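Local coordinates for CRISPR-associated endonuclease C2c1 (Alicyclobacillus acidoterrestris, PDB 5U31), which uses a single guide RNA to recognise PAM-bearing target DNA and cleaves it through a metal-dependent RuvC nuclease pocket, at a contact of chain A with DNA. Sequence-based numbering; all coordinates share one arbitrary frame.

Contact 1 and contact 2 lie on one monomeric chain, the centres of their C-alpha atoms about 59 Å apart, with no residue in common. The centre of contact 1, which holds unpaired chain B, is about 12 Å from Ala571 and 14 Å from Ala849, both engineered positions of the RuvC active site. The centre of contact 2, on the duplex of chains C and D, is about 55 Å from Ala571 and 50 Å from Ala849. REC1 supplies all of contact 2 and a poorly ordered Arg332 in contact 1, suggesting that duplex reading and the handling of single strands are largely separate.

Contact 1: a contact of chain A with DNA. Residues 332, 574-575, 854, 864, 867, 871, 957. With nucleotides of chain B.
Beside the RuvC nuclease pocket, whose catalytic residues are engineered to alanine, unpaired DG5, DT6 and DT7 of chain B are held by loop residues and helix 862-871. The backbone amides of Leu574 and Arg575 both donate to OP1 of the DT6 phosphate, Leu574 N at 2.8 Å, so one oxygen is gripped twice. From there the side chain of Arg575 follows the strand. Its CB and CG skirt that same oxygen, CG lying beside the backbone N (chi1 -57°), and CD passes 3.5 Å from DT6 OP1. After the bend at chi2 (141°), NE donates to OP2 of the DT7 phosphate at 3.2 Å, roughly in the guanidinium plane, also forming a salt bridge. CZ packs against the DT6 deoxyribose, with DT6 O5' above one guanidinium face, toward its rim; NH1 forms a looser salt bridge with DT6 OP2, while NH2 donates nearly straight to Glu957 O at 2.7 Å, fixing the rotation of the tip. Glu957 in turn lays CB over the DT6 base, 3.5 Å from the ring centroid. Tyr854, which is thought to disrupt base stacking next to the scissile phosphate, sets its phenol hydroxyl OH tip-first over the face of the DG5 base, 3.3 Å from C4. That hydroxyl donates to the anti lone pair of Glu864 OE2, which would help to hold the phenol in place. The six-membered ring of Trp871 receives the sugar C4' of DG5 on its face, 4.0 Å from the centroid.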
ATOM      1  N   ARG A 332      13.682 -18.949  -7.403  1.00 66.61           N
ATOM      2  CA  ARG A 332      12.799 -17.790  -7.317  1.00 59.09           C
ATOM      3  C   ARG A 332      13.313 -16.631  -8.162  1.00 62.91           C
ATOM      4  O   ARG A 332      12.532 -15.968  -8.852  1.00 84.83           O
ATOM      5  CB  ARG A 332      12.633 -17.364  -5.859  1.00 57.60           C
ATOM      6  CG  ARG A 332      11.890 -18.378  -5.000  1.00 72.17           C
ATOM      7  CD  ARG A 332      12.134 -18.147  -3.515  1.00 78.60           C
ATOM      8  NE  ARG A 332      11.606 -16.866  -3.056  1.00 86.16           N
ATOM      9  CZ  ARG A 332      10.374 -16.696  -2.586  1.00 99.08           C
ATOM     10  NH1 ARG A 332       9.546 -17.730  -2.520  1.00102.52           N
ATOM     11  NH2 ARG A 332       9.971 -15.497  -2.185  1.00 98.00           N
ATOM     12  N   LEU A 574       7.484 -10.263   8.422  1.00 51.76           N
ATOM     13  CA  LEU A 574       6.370 -11.181   8.227  1.00 40.64           C
ATOM     14  C   LEU A 574       6.274 -12.200   9.355  1.00 37.14           C
ATOM     15  O   LEU A 574       5.182 -12.454   9.873  1.00 42.87           O
ATOM     16  CB  LEU A 574       6.506 -11.892   6.880  1.00 44.28           C
ATOM     17  CG  LEU A 574       6.340 -10.971   5.674  1.00 46.92           C
ATOM     18  CD1 LEU A 574       6.294 -11.765   4.379  1.00 58.81           C
ATOM     19  CD2 LEU A 574       5.069 -10.202   5.870  1.00 53.12           C
ATOM     20  N   ARG A 575       7.409 -12.791   9.738  1.00 39.01           N
ATOM     21  CA  ARG A 575       7.426 -13.738  10.849  1.00 36.48           C
ATOM     22  C   ARG A 575       7.044 -13.054  12.156  1.00 41.01           C
ATOM     23  O   ARG A 575       6.157 -13.520  12.881  1.00 44.91           O
ATOM     24  CB  ARG A 575       8.806 -14.376  10.965  1.00 40.71           C
ATOM     25  CG  ARG A 575       9.272 -15.074   9.712  1.00 49.23           C
ATOM     26  CD  ARG A 575      10.744 -14.819   9.500  1.00 62.20           C
ATOM     27  NE  ARG A 575      11.329 -15.718   8.514  1.00 61.03           N
ATOM     28  CZ  ARG A 575      12.578 -15.617   8.077  1.00 74.75           C
ATOM     29  NH1 ARG A 575      13.362 -14.651   8.538  1.00 72.03           N
ATOM     30  NH2 ARG A 575      13.043 -16.476   7.181  1.00 81.56           N
ATOM     31  N   TYR A 854      10.809  -0.070  -1.953  1.00 40.81           N
ATOM     32  CA  TYR A 854      10.556  -1.509  -1.943  1.00 33.89           C
ATOM     33  C   TYR A 854       9.098  -1.752  -2.337  1.00 43.37           C
ATOM     34  O   TYR A 854       8.243  -2.120  -1.527  1.00 33.02           O
ATOM     35  CB  TYR A 854      10.879  -2.096  -0.578  1.00 33.80           C
ATOM     36  CG  TYR A 854      11.055  -3.596  -0.585  1.00 38.82           C
ATOM     37  CD1 TYR A 854      11.097  -4.316   0.601  1.00 34.34           C
ATOM     38  CD2 TYR A 854      11.186  -4.291  -1.779  1.00 34.60           C
ATOM     39  CE1 TYR A 854      11.254  -5.685   0.595  1.00 34.78           C
ATOM     40  CE2 TYR A 854      11.344  -5.661  -1.792  1.00 37.15           C
ATOM     41  CZ  TYR A 854      11.379  -6.354  -0.604  1.00 35.14           C
ATOM     42  OH  TYR A 854      11.539  -7.720  -0.615  1.00 38.08           O
ATOM     43  N   GLU A 864       7.699 -12.955  -4.770  1.00 50.93           N
ATOM     44  CA  GLU A 864       8.204 -11.847  -3.966  1.00 41.52           C
ATOM     45  C   GLU A 864       7.242 -10.669  -3.983  1.00 42.82           C
ATOM     46  O   GLU A 864       7.052 -10.000  -2.960  1.00 36.38           O
ATOM     47  CB  GLU A 864       9.581 -11.406  -4.456  1.00 35.81           C
ATOM     48  CG  GLU A 864      10.177 -10.297  -3.606  1.00 47.75           C
ATOM     49  CD  GLU A 864      11.527  -9.837  -4.100  1.00 53.69           C
ATOM     50  OE1 GLU A 864      11.989 -10.352  -5.140  1.00 60.58           O
ATOM     51  OE2 GLU A 864      12.128  -8.960  -3.445  1.00 52.11           O
ATOM     52  N   GLN A 867       4.432 -11.527  -1.499  1.00 36.46           N
ATOM     53  CA  GLN A 867       4.742 -11.295  -0.092  1.00 46.48           C
ATOM     54  C   GLN A 867       4.693  -9.812   0.243  1.00 42.55           C
ATOM     55  O   GLN A 867       4.244  -9.428   1.329  1.00 39.77           O
ATOM     56  CB  GLN A 867       6.114 -11.868   0.255  1.00 55.24           C
ATOM     57  CG  GLN A 867       6.197 -13.375   0.226  1.00 74.49           C
ATOM     58  CD  GLN A 867       7.605 -13.860   0.491  1.00 85.51           C
ATOM     59  OE1 GLN A 867       8.420 -13.136   1.066  1.00 75.76           O
ATOM     60  NE2 GLN A 867       7.905 -15.083   0.062  1.00 86.17           N
ATOM     61  N   TRP A 871       2.644  -8.478   3.154  1.00 43.78           N
ATOM     62  CA  TRP A 871       3.285  -7.587   4.112  1.00 41.16           C
ATOM     63  C   TRP A 871       2.605  -6.226   4.127  1.00 35.97           C
ATOM     64  O   TRP A 871       2.107  -5.774   5.164  1.00 31.29           O
ATOM     65  CB  TRP A 871       4.769  -7.449   3.760  1.00 34.62           C
ATOM     66  CG  TRP A 871       5.613  -6.870   4.846  1.00 32.26           C
ATOM     67  CD1 TRP A 871       5.274  -6.726   6.158  1.00 37.73           C
ATOM     68  CD2 TRP A 871       6.941  -6.349   4.714  1.00 32.38           C
ATOM     69  NE1 TRP A 871       6.311  -6.152   6.855  1.00 43.04           N
ATOM     70  CE2 TRP A 871       7.345  -5.909   5.990  1.00 34.25           C
ATOM     71  CE3 TRP A 871       7.827  -6.213   3.642  1.00 32.52           C
ATOM     72  CZ2 TRP A 871       8.597  -5.345   6.221  1.00 40.32           C
ATOM     73  CZ3 TRP A 871       9.066  -5.650   3.874  1.00 32.69           C
ATOM     74  CH2 TRP A 871       9.441  -5.223   5.152  1.00 41.22           C
ATOM     75  N   GLU A 957      18.761 -16.161   4.730  1.00 48.02           N
ATOM     76  CA  GLU A 957      17.432 -15.619   4.983  1.00 53.62           C
ATOM     77  C   GLU A 957      16.860 -16.086   6.318  1.00 52.39           C
ATOM     78  O   GLU A 957      15.637 -16.063   6.491  1.00 39.66           O
ATOM     79  CB  GLU A 957      16.480 -15.992   3.833  1.00 56.00           C
ATOM     80  CG  GLU A 957      16.517 -17.459   3.438  1.00 54.84           C
ATOM     81  CD  GLU A 957      15.811 -18.344   4.438  1.00 59.88           C
ATOM     82  OE1 GLU A 957      14.562 -18.335   4.467  1.00 62.68           O
ATOM     83  OE2 GLU A 957      16.509 -19.027   5.213  1.00 59.42           O
TER
ATOM     84  P    DG B   5      14.823  -7.125   5.928  1.00 44.99           P
ATOM     85  OP1  DG B   5      14.694  -6.988   7.392  1.00 57.50           O
ATOM     86  OP2  DG B   5      16.052  -7.720   5.357  1.00 59.79           O
ATOM     87  O5'  DG B   5      13.578  -7.935   5.339  1.00 44.48           O
ATOM     88  C5'  DG B   5      12.262  -7.609   5.762  1.00 44.91           C
ATOM     89  C4'  DG B   5      11.225  -8.351   4.939  1.00 34.22           C
ATOM     90  O4'  DG B   5      11.429  -8.062   3.539  1.00 34.85           O
ATOM     91  C3'  DG B   5      11.278  -9.866   5.048  1.00 34.77           C
ATOM     92  O3'  DG B   5      10.473 -10.296   6.146  1.00 47.64           O
ATOM     93  C2'  DG B   5      10.674 -10.303   3.717  1.00 37.33           C
ATOM     94  C1'  DG B   5      11.154  -9.211   2.763  1.00 37.41           C
ATOM     95  N9   DG B   5      12.366  -9.574   2.051  1.00 42.10           N
ATOM     96  C8   DG B   5      13.639  -9.124   2.302  1.00 51.78           C
ATOM     97  N7   DG B   5      14.535  -9.634   1.505  1.00 57.57           N
ATOM     98  C5   DG B   5      13.805 -10.477   0.675  1.00 54.50           C
ATOM     99  C6   DG B   5      14.234 -11.300  -0.388  1.00 61.29           C
ATOM    100  O6   DG B   5      15.380 -11.451  -0.822  1.00 73.42           O
ATOM    101  N1   DG B   5      13.172 -11.992  -0.967  1.00 65.08           N
ATOM    102  C2   DG B   5      11.861 -11.900  -0.563  1.00 79.42           C
ATOM    103  N2   DG B   5      10.974 -12.646  -1.240  1.00 87.83           N
ATOM    104  N3   DG B   5      11.446 -11.130   0.436  1.00 70.09           N
ATOM    105  C4   DG B   5      12.469 -10.450   1.004  1.00 48.69           C
ATOM    106  P    DT B   6      10.946 -11.514   7.081  1.00 63.64           P
ATOM    107  OP1  DT B   6       9.929 -11.693   8.144  1.00 52.18           O
ATOM    108  OP2  DT B   6      12.358 -11.277   7.450  1.00 68.93           O
ATOM    109  O5'  DT B   6      10.897 -12.780   6.109  1.00 54.42           O
ATOM    110  C5'  DT B   6       9.678 -13.143   5.486  1.00 35.68           C
ATOM    111  C4'  DT B   6       9.925 -14.136   4.369  1.00 40.76           C
ATOM    112  O4'  DT B   6      10.929 -13.609   3.468  1.00 47.77           O
ATOM    113  C3'  DT B   6      10.428 -15.496   4.838  1.00 46.98           C
ATOM    114  O3'  DT B   6       9.616 -16.521   4.313  1.00 57.01           O
ATOM    115  C2'  DT B   6      11.856 -15.582   4.308  1.00 58.34           C
ATOM    116  C1'  DT B   6      11.843 -14.619   3.134  1.00 48.90           C
ATOM    117  N1   DT B   6      13.163 -13.991   2.908  1.00 57.42           N
ATOM    118  C2   DT B   6      13.888 -14.333   1.795  1.00 62.55           C
ATOM    119  O2   DT B   6      13.490 -15.121   0.957  1.00 70.36           O
ATOM    120  N3   DT B   6      15.100 -13.705   1.690  1.00 56.35           N
ATOM    121  C4   DT B   6      15.651 -12.797   2.575  1.00 55.62           C
ATOM    122  O4   DT B   6      16.750 -12.286   2.393  1.00 65.84           O
ATOM    123  C5   DT B   6      14.841 -12.492   3.730  1.00 57.08           C
ATOM    124  C7   DT B   6      15.331 -11.521   4.762  1.00 57.05           C
ATOM    125  C6   DT B   6      13.652 -13.100   3.842  1.00 56.93           C
ATOM    126  P    DT B   7       9.296 -17.812   5.210  1.00 63.63           P
ATOM    127  OP1  DT B   7       7.999 -18.359   4.746  1.00 65.00           O
ATOM    128  OP2  DT B   7       9.467 -17.430   6.630  1.00 64.93           O
ATOM    129  O5'  DT B   7      10.492 -18.819   4.875  1.00 78.04           O
ATOM    130  C5'  DT B   7      10.329 -19.817   3.883  1.00 94.71           C
ATOM    131  C4'  DT B   7      10.384 -19.218   2.491  1.00107.27           C
ATOM    132  O4'  DT B   7      11.288 -20.001   1.678  1.00106.23           O
ATOM    133  C3'  DT B   7       9.060 -19.226   1.744  1.00113.74           C
ATOM    134  O3'  DT B   7       8.328 -18.034   2.016  1.00111.49           O
ATOM    135  C2'  DT B   7       9.496 -19.292   0.281  1.00115.14           C
ATOM    136  C1'  DT B   7      10.811 -20.076   0.349  1.00110.35           C
ATOM    137  N1   DT B   7      10.686 -21.525  -0.048  1.00107.23           N
ATOM    138  C2   DT B   7      11.612 -22.063  -0.912  1.00111.29           C
ATOM    139  O2   DT B   7      12.543 -21.426  -1.376  1.00110.11           O
ATOM    140  N3   DT B   7      11.411 -23.385  -1.215  1.00109.35           N
ATOM    141  C4   DT B   7      10.397 -24.206  -0.755  1.00101.34           C
ATOM    142  O4   DT B   7      10.303 -25.383  -1.087  1.00104.67           O
ATOM    143  C5   DT B   7       9.459 -23.580   0.146  1.00 92.27           C
ATOM    144  C7   DT B   7       8.316 -24.372   0.711  1.00 80.39           C
ATOM    145  C6   DT B   7       9.645 -22.287   0.453  1.00101.83           C
TER

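Contact 2: a contact of chain A with DNA. Residues 136-138, 141, 143-145, 147. With nucleotides of chain D; nucleotides of chain C.
The flat groups here are bases: their faces are taken up by neighbours of the same strand, DT6 lying between DG5 and DT7 of chain C, while the protein meets their sugar edges. A REC1 loop thus follows the minor groove of what is presumably the PAM duplex, with DT6-DT7-DC8 as a TTC stretch. DG5 pairs with DC24 of chain D, DG5 N1 to DC24 N3 at 2.8 Å; at the edge of this pair, Gly144 N donates to the cytosine O2 of DC24 at 3.1 Å. One residue on, Asn145 N donates to the thymine O2 of DT7 at 3.0 Å, so consecutive amides address opposite strands. Both pyrimidines carry such an O2, so these two bonds alone would distinguish them poorly. Ala143 turns its methyl CB toward the groove, 3.4 Å from the guanine amino N2 of DG5 and alongside the DC25 sugar. The side chain of Asn145, with CG anti to the backbone N (chi1 -166°), runs between the strands: CB lies 3.3 Å from DT7 O2, ND2 faces DC8 O4', and OD1 approaches DC24 C5'. Gly137 N donates almost straight (168° at H) to OP2 of the DT7 phosphate at 2.9 Å, while the Ala141 methyl packs beside the DT6 sugar. Gly136 and Gly137 lie at the chain C phosphates, and Ala143 to Asn145 run along the minor-groove edges, within a loop between helices 118-130 and 148-154, the former carrying the PAM-binding residues 119-123.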
ATOM      1  N   GLY A 136     -24.884  39.064  -4.326  1.00 31.28           N
ATOM      2  CA  GLY A 136     -23.550  38.605  -4.007  1.00 32.03           C
ATOM      3  C   GLY A 136     -22.633  38.567  -5.215  1.00 31.05           C
ATOM      4  O   GLY A 136     -23.066  38.601  -6.368  1.00 30.85           O
ATOM      5  N   GLY A 137     -21.336  38.487  -4.923  1.00 30.86           N
ATOM      6  CA  GLY A 137     -20.267  38.512  -5.912  1.00 39.01           C
ATOM      7  C   GLY A 137     -19.938  39.894  -6.425  1.00 40.54           C
ATOM      8  O   GLY A 137     -18.786  40.177  -6.770  1.00 53.42           O
ATOM      9  N   LEU A 138     -20.944  40.767  -6.487  1.00 31.91           N
ATOM     10  CA  LEU A 138     -20.729  42.159  -6.840  1.00 36.97           C
ATOM     11  C   LEU A 138     -20.062  42.852  -5.660  1.00 42.53           C
ATOM     12  O   LEU A 138     -19.513  42.186  -4.774  1.00 58.49           O
ATOM     13  CB  LEU A 138     -22.056  42.814  -7.221  1.00 44.81           C
ATOM     14  CG  LEU A 138     -22.953  41.958  -8.136  1.00 32.31           C
ATOM     15  CD1 LEU A 138     -24.368  42.497  -8.282  1.00 32.58           C
ATOM     16  CD2 LEU A 138     -22.314  41.788  -9.506  1.00 45.82           C
ATOM     17  N   ALA A 141     -23.100  44.370  -1.409  1.00 54.10           N
ATOM     18  CA  ALA A 141     -23.523  43.919  -0.091  1.00 39.82           C
ATOM     19  C   ALA A 141     -22.610  44.459   1.001  1.00 47.20           C
ATOM     20  O   ALA A 141     -21.388  44.531   0.841  1.00 48.60           O
ATOM     21  CB  ALA A 141     -23.553  42.392  -0.044  1.00 39.72           C
ATOM     22  N   ALA A 143     -22.974  43.086   4.195  1.00 49.50           N
ATOM     23  CA  ALA A 143     -22.867  41.989   5.148  1.00 49.20           C
ATOM     24  C   ALA A 143     -21.626  41.144   4.852  1.00 45.55           C
ATOM     25  O   ALA A 143     -20.798  41.479   4.000  1.00 59.36           O
ATOM     26  CB  ALA A 143     -24.139  41.147   5.122  1.00 59.19           C
ATOM     27  N   GLY A 144     -21.493  40.027   5.560  1.00 40.45           N
ATOM     28  CA  GLY A 144     -20.355  39.143   5.432  1.00 36.62           C
ATOM     29  C   GLY A 144     -19.311  39.382   6.511  1.00 42.08           C
ATOM     30  O   GLY A 144     -19.329  40.376   7.242  1.00 46.01           O
ATOM     31  N   ASN A 145     -18.379  38.437   6.600  1.00 40.95           N
ATOM     32  CA  ASN A 145     -17.299  38.537   7.571  1.00 36.10           C
ATOM     33  C   ASN A 145     -16.354  39.669   7.191  1.00 43.96           C
ATOM     34  O   ASN A 145     -16.072  39.897   6.012  1.00 59.37           O
ATOM     35  CB  ASN A 145     -16.541  37.214   7.659  1.00 36.85           C
ATOM     36  CG  ASN A 145     -15.642  37.138   8.877  1.00 38.96           C
ATOM     37  OD1 ASN A 145     -15.745  37.952   9.791  1.00 53.08           O
ATOM     38  ND2 ASN A 145     -14.756  36.149   8.898  1.00 37.83           N
ATOM     39  N   PRO A 147     -13.145  41.921   6.434  1.00 62.46           N
ATOM     40  CA  PRO A 147     -11.835  41.610   5.850  1.00 70.51           C
ATOM     41  C   PRO A 147     -10.748  41.554   6.914  1.00 80.96           C
ATOM     42  O   PRO A 147     -10.886  42.096   8.012  1.00 89.19           O
ATOM     43  CB  PRO A 147     -11.597  42.773   4.878  1.00 65.40           C
ATOM     44  CG  PRO A 147     -12.965  43.308   4.585  1.00 55.36           C
ATOM     45  CD  PRO A 147     -13.743  43.133   5.847  1.00 51.40           C
TER
ATOM     46  P    DC D  24     -18.420  37.881  13.674  1.00 53.72           P
ATOM     47  OP1  DC D  24     -17.250  38.410  14.406  1.00 47.15           O
ATOM     48  OP2  DC D  24     -19.496  37.175  14.406  1.00 51.63           O
ATOM     49  O5'  DC D  24     -19.105  39.051  12.831  1.00 54.15           O
ATOM     50  C5'  DC D  24     -18.386  39.668  11.771  1.00 47.34           C
ATOM     51  C4'  DC D  24     -19.336  40.203  10.714  1.00 42.74           C
ATOM     52  O4'  DC D  24     -19.890  39.098   9.956  1.00 40.06           O
ATOM     53  C3'  DC D  24     -20.528  40.997  11.258  1.00 36.84           C
ATOM     54  O3'  DC D  24     -20.675  42.212  10.527  1.00 47.06           O
ATOM     55  C2'  DC D  24     -21.716  40.053  11.044  1.00 36.28           C
ATOM     56  C1'  DC D  24     -21.281  39.274   9.815  1.00 35.26           C
ATOM     57  N1   DC D  24     -21.919  37.924   9.694  1.00 34.58           N
ATOM     58  C2   DC D  24     -22.802  37.661   8.641  1.00 34.05           C
ATOM     59  O2   DC D  24     -23.054  38.556   7.824  1.00 34.13           O
ATOM     60  N3   DC D  24     -23.363  36.431   8.547  1.00 33.52           N
ATOM     61  C4   DC D  24     -23.068  35.491   9.441  1.00 33.50           C
ATOM     62  N4   DC D  24     -23.644  34.293   9.300  1.00 33.02           N
ATOM     63  C5   DC D  24     -22.167  35.734  10.517  1.00 34.01           C
ATOM     64  C6   DC D  24     -21.618  36.951  10.601  1.00 34.54           C
ATOM     65  P    DC D  25     -21.439  43.465  11.176  1.00 42.35           P
ATOM     66  OP1  DC D  25     -20.495  44.601  11.247  1.00 63.17           O
ATOM     67  OP2  DC D  25     -22.107  42.987  12.400  1.00 41.57           O
ATOM     68  O5'  DC D  25     -22.577  43.801  10.110  1.00 40.58           O
ATOM     69  C5'  DC D  25     -22.907  42.839   9.125  1.00 44.23           C
ATOM     70  C4'  DC D  25     -24.190  43.204   8.411  1.00 51.70           C
ATOM     71  O4'  DC D  25     -24.887  41.984   8.077  1.00 60.39           O
ATOM     72  C3'  DC D  25     -25.188  43.989   9.241  1.00 51.35           C
ATOM     73  O3'  DC D  25     -26.144  44.611   8.381  1.00 63.78           O
ATOM     74  C2'  DC D  25     -25.828  42.874  10.046  1.00 37.66           C
ATOM     75  C1'  DC D  25     -25.964  41.795   8.977  1.00 48.66           C
ATOM     76  N1   DC D  25     -25.889  40.424   9.523  1.00 36.12           N
ATOM     77  C2   DC D  25     -26.556  39.387   8.871  1.00 35.39           C
ATOM     78  O2   DC D  25     -27.192  39.636   7.836  1.00 35.13           O
ATOM     79  N3   DC D  25     -26.486  38.135   9.390  1.00 35.05           N
ATOM     80  C4   DC D  25     -25.788  37.915  10.505  1.00 42.27           C
ATOM     81  N4   DC D  25     -25.746  36.667  10.981  1.00 53.02           N
ATOM     82  C5   DC D  25     -25.104  38.964  11.183  1.00 36.14           C
ATOM     83  C6   DC D  25     -25.183  40.190  10.663  1.00 36.48           C
TER
ATOM     84  P    DG C   5     -30.737  32.303   1.034  1.00 30.75           P
ATOM     85  OP1  DG C   5     -31.585  32.312  -0.179  1.00 35.15           O
ATOM     86  OP2  DG C   5     -29.806  31.182   1.279  1.00 30.66           O
ATOM     87  O5'  DG C   5     -29.863  33.626   1.004  1.00 35.03           O
ATOM     88  C5'  DG C   5     -30.465  34.847   0.701  1.00 31.36           C
ATOM     89  C4'  DG C   5     -29.458  35.958   0.828  1.00 31.57           C
ATOM     90  O4'  DG C   5     -28.812  35.870   2.122  1.00 31.76           O
ATOM     91  C3'  DG C   5     -28.342  35.934  -0.204  1.00 31.12           C
ATOM     92  O3'  DG C   5     -28.064  37.255  -0.583  1.00 31.49           O
ATOM     93  C2'  DG C   5     -27.176  35.303   0.560  1.00 30.89           C
ATOM     94  C1'  DG C   5     -27.415  35.826   1.965  1.00 31.47           C
ATOM     95  N9   DG C   5     -26.875  34.970   3.021  1.00 31.38           N
ATOM     96  C8   DG C   5     -26.991  33.607   3.122  1.00 31.15           C
ATOM     97  N7   DG C   5     -26.415  33.115   4.184  1.00 32.92           N
ATOM     98  C5   DG C   5     -25.895  34.222   4.835  1.00 31.54           C
ATOM     99  C6   DG C   5     -25.166  34.307   6.043  1.00 31.89           C
ATOM    100  O6   DG C   5     -24.826  33.387   6.808  1.00 33.05           O
ATOM    101  N1   DG C   5     -24.826  35.622   6.346  1.00 32.46           N
ATOM    102  C2   DG C   5     -25.149  36.713   5.581  1.00 32.65           C
ATOM    103  N2   DG C   5     -24.732  37.901   6.037  1.00 33.28           N
ATOM    104  N3   DG C   5     -25.832  36.646   4.447  1.00 32.31           N
ATOM    105  C4   DG C   5     -26.169  35.372   4.137  1.00 31.76           C
ATOM    106  P    DT C   6     -26.948  37.591  -1.685  1.00 42.50           P
ATOM    107  OP1  DT C   6     -27.350  38.918  -2.199  1.00 43.85           O
ATOM    108  OP2  DT C   6     -26.733  36.432  -2.591  1.00 30.63           O
ATOM    109  O5'  DT C   6     -25.604  37.764  -0.836  1.00 31.33           O
ATOM    110  C5'  DT C   6     -25.462  38.844   0.049  1.00 31.95           C
ATOM    111  C4'  DT C   6     -24.192  38.696   0.855  1.00 31.97           C
ATOM    112  O4'  DT C   6     -24.319  37.595   1.765  1.00 31.74           O
ATOM    113  C3'  DT C   6     -22.954  38.361   0.038  1.00 31.56           C
ATOM    114  O3'  DT C   6     -22.272  39.542  -0.314  1.00 31.99           O
ATOM    115  C2'  DT C   6     -22.112  37.485   0.983  1.00 34.55           C
ATOM    116  C1'  DT C   6     -23.025  37.268   2.190  1.00 31.61           C
ATOM    117  N1   DT C   6     -23.010  35.878   2.702  1.00 31.18           N
ATOM    118  C2   DT C   6     -22.458  35.637   3.934  1.00 31.40           C
ATOM    119  O2   DT C   6     -21.994  36.517   4.636  1.00 37.39           O
ATOM    120  N3   DT C   6     -22.474  34.325   4.325  1.00 31.02           N
ATOM    121  C4   DT C   6     -22.974  33.252   3.618  1.00 30.47           C
ATOM    122  O4   DT C   6     -22.942  32.107   4.059  1.00 30.22           O
ATOM    123  C5   DT C   6     -23.532  33.571   2.322  1.00 30.28           C
ATOM    124  C7   DT C   6     -24.102  32.488   1.457  1.00 29.77           C
ATOM    125  C6   DT C   6     -23.526  34.856   1.932  1.00 30.63           C
ATOM    126  P    DT C   7     -20.920  39.466  -1.178  1.00 32.38           P
ATOM    127  OP1  DT C   7     -20.717  40.802  -1.786  1.00 35.03           O
ATOM    128  OP2  DT C   7     -20.979  38.264  -2.041  1.00 35.00           O
ATOM    129  O5'  DT C   7     -19.780  39.266  -0.079  1.00 31.89           O
ATOM    130  C5'  DT C   7     -19.503  40.303   0.831  1.00 32.59           C
ATOM    131  C4'  DT C   7     -18.484  39.854   1.849  1.00 32.71           C
ATOM    132  O4'  DT C   7     -18.988  38.680   2.543  1.00 34.30           O
ATOM    133  C3'  DT C   7     -17.121  39.450   1.264  1.00 32.36           C
ATOM    134  O3'  DT C   7     -16.076  39.985   2.076  1.00 34.83           O
ATOM    135  C2'  DT C   7     -17.164  37.927   1.334  1.00 36.70           C
ATOM    136  C1'  DT C   7     -17.962  37.726   2.607  1.00 39.53           C
ATOM    137  N1   DT C   7     -18.557  36.373   2.724  1.00 40.70           N
ATOM    138  C2   DT C   7     -18.384  35.663   3.890  1.00 41.61           C
ATOM    139  O2   DT C   7     -17.771  36.092   4.851  1.00 44.01           O
ATOM    140  N3   DT C   7     -18.955  34.422   3.892  1.00 30.76           N
ATOM    141  C4   DT C   7     -19.665  33.831   2.868  1.00 30.27           C
ATOM    142  O4   DT C   7     -20.137  32.709   2.966  1.00 33.43           O
ATOM    143  C5   DT C   7     -19.810  34.624   1.675  1.00 30.28           C
ATOM    144  C7   DT C   7     -20.557  34.077   0.497  1.00 29.85           C
ATOM    145  C6   DT C   7     -19.248  35.841   1.656  1.00 31.52           C
ATOM    146  P    DC C   8     -14.533  39.901   1.626  1.00 43.07           P
ATOM    147  OP1  DC C   8     -14.035  41.279   1.483  1.00 50.09           O
ATOM    148  OP2  DC C   8     -14.359  38.945   0.515  1.00 32.18           O
ATOM    149  O5'  DC C   8     -13.815  39.290   2.906  1.00 46.48           O
ATOM    150  C5'  DC C   8     -14.436  38.257   3.627  1.00 32.57           C
ATOM    151  C4'  DC C   8     -13.502  37.712   4.677  1.00 32.69           C
ATOM    152  O4'  DC C   8     -14.055  36.484   5.195  1.00 44.12           O
ATOM    153  C3'  DC C   8     -12.121  37.339   4.162  1.00 38.92           C
ATOM    154  O3'  DC C   8     -11.170  37.373   5.222  1.00 44.50           O
ATOM    155  C2'  DC C   8     -12.341  35.922   3.648  1.00 43.74           C
ATOM    156  C1'  DC C   8     -13.380  35.375   4.630  1.00 43.39           C
ATOM    157  N1   DC C   8     -14.386  34.488   3.981  1.00 32.52           N
ATOM    158  C2   DC C   8     -14.563  33.190   4.456  1.00 34.53           C
ATOM    159  O2   DC C   8     -13.888  32.807   5.420  1.00 32.68           O
ATOM    160  N3   DC C   8     -15.476  32.388   3.849  1.00 30.03           N
ATOM    161  C4   DC C   8     -16.186  32.847   2.814  1.00 29.91           C
ATOM    162  N4   DC C   8     -17.073  32.025   2.249  1.00 29.46           N
ATOM    163  C5   DC C   8     -16.012  34.169   2.312  1.00 30.30           C
ATOM    164  C6   DC C   8     -15.110  34.945   2.919  1.00 30.81           C
TER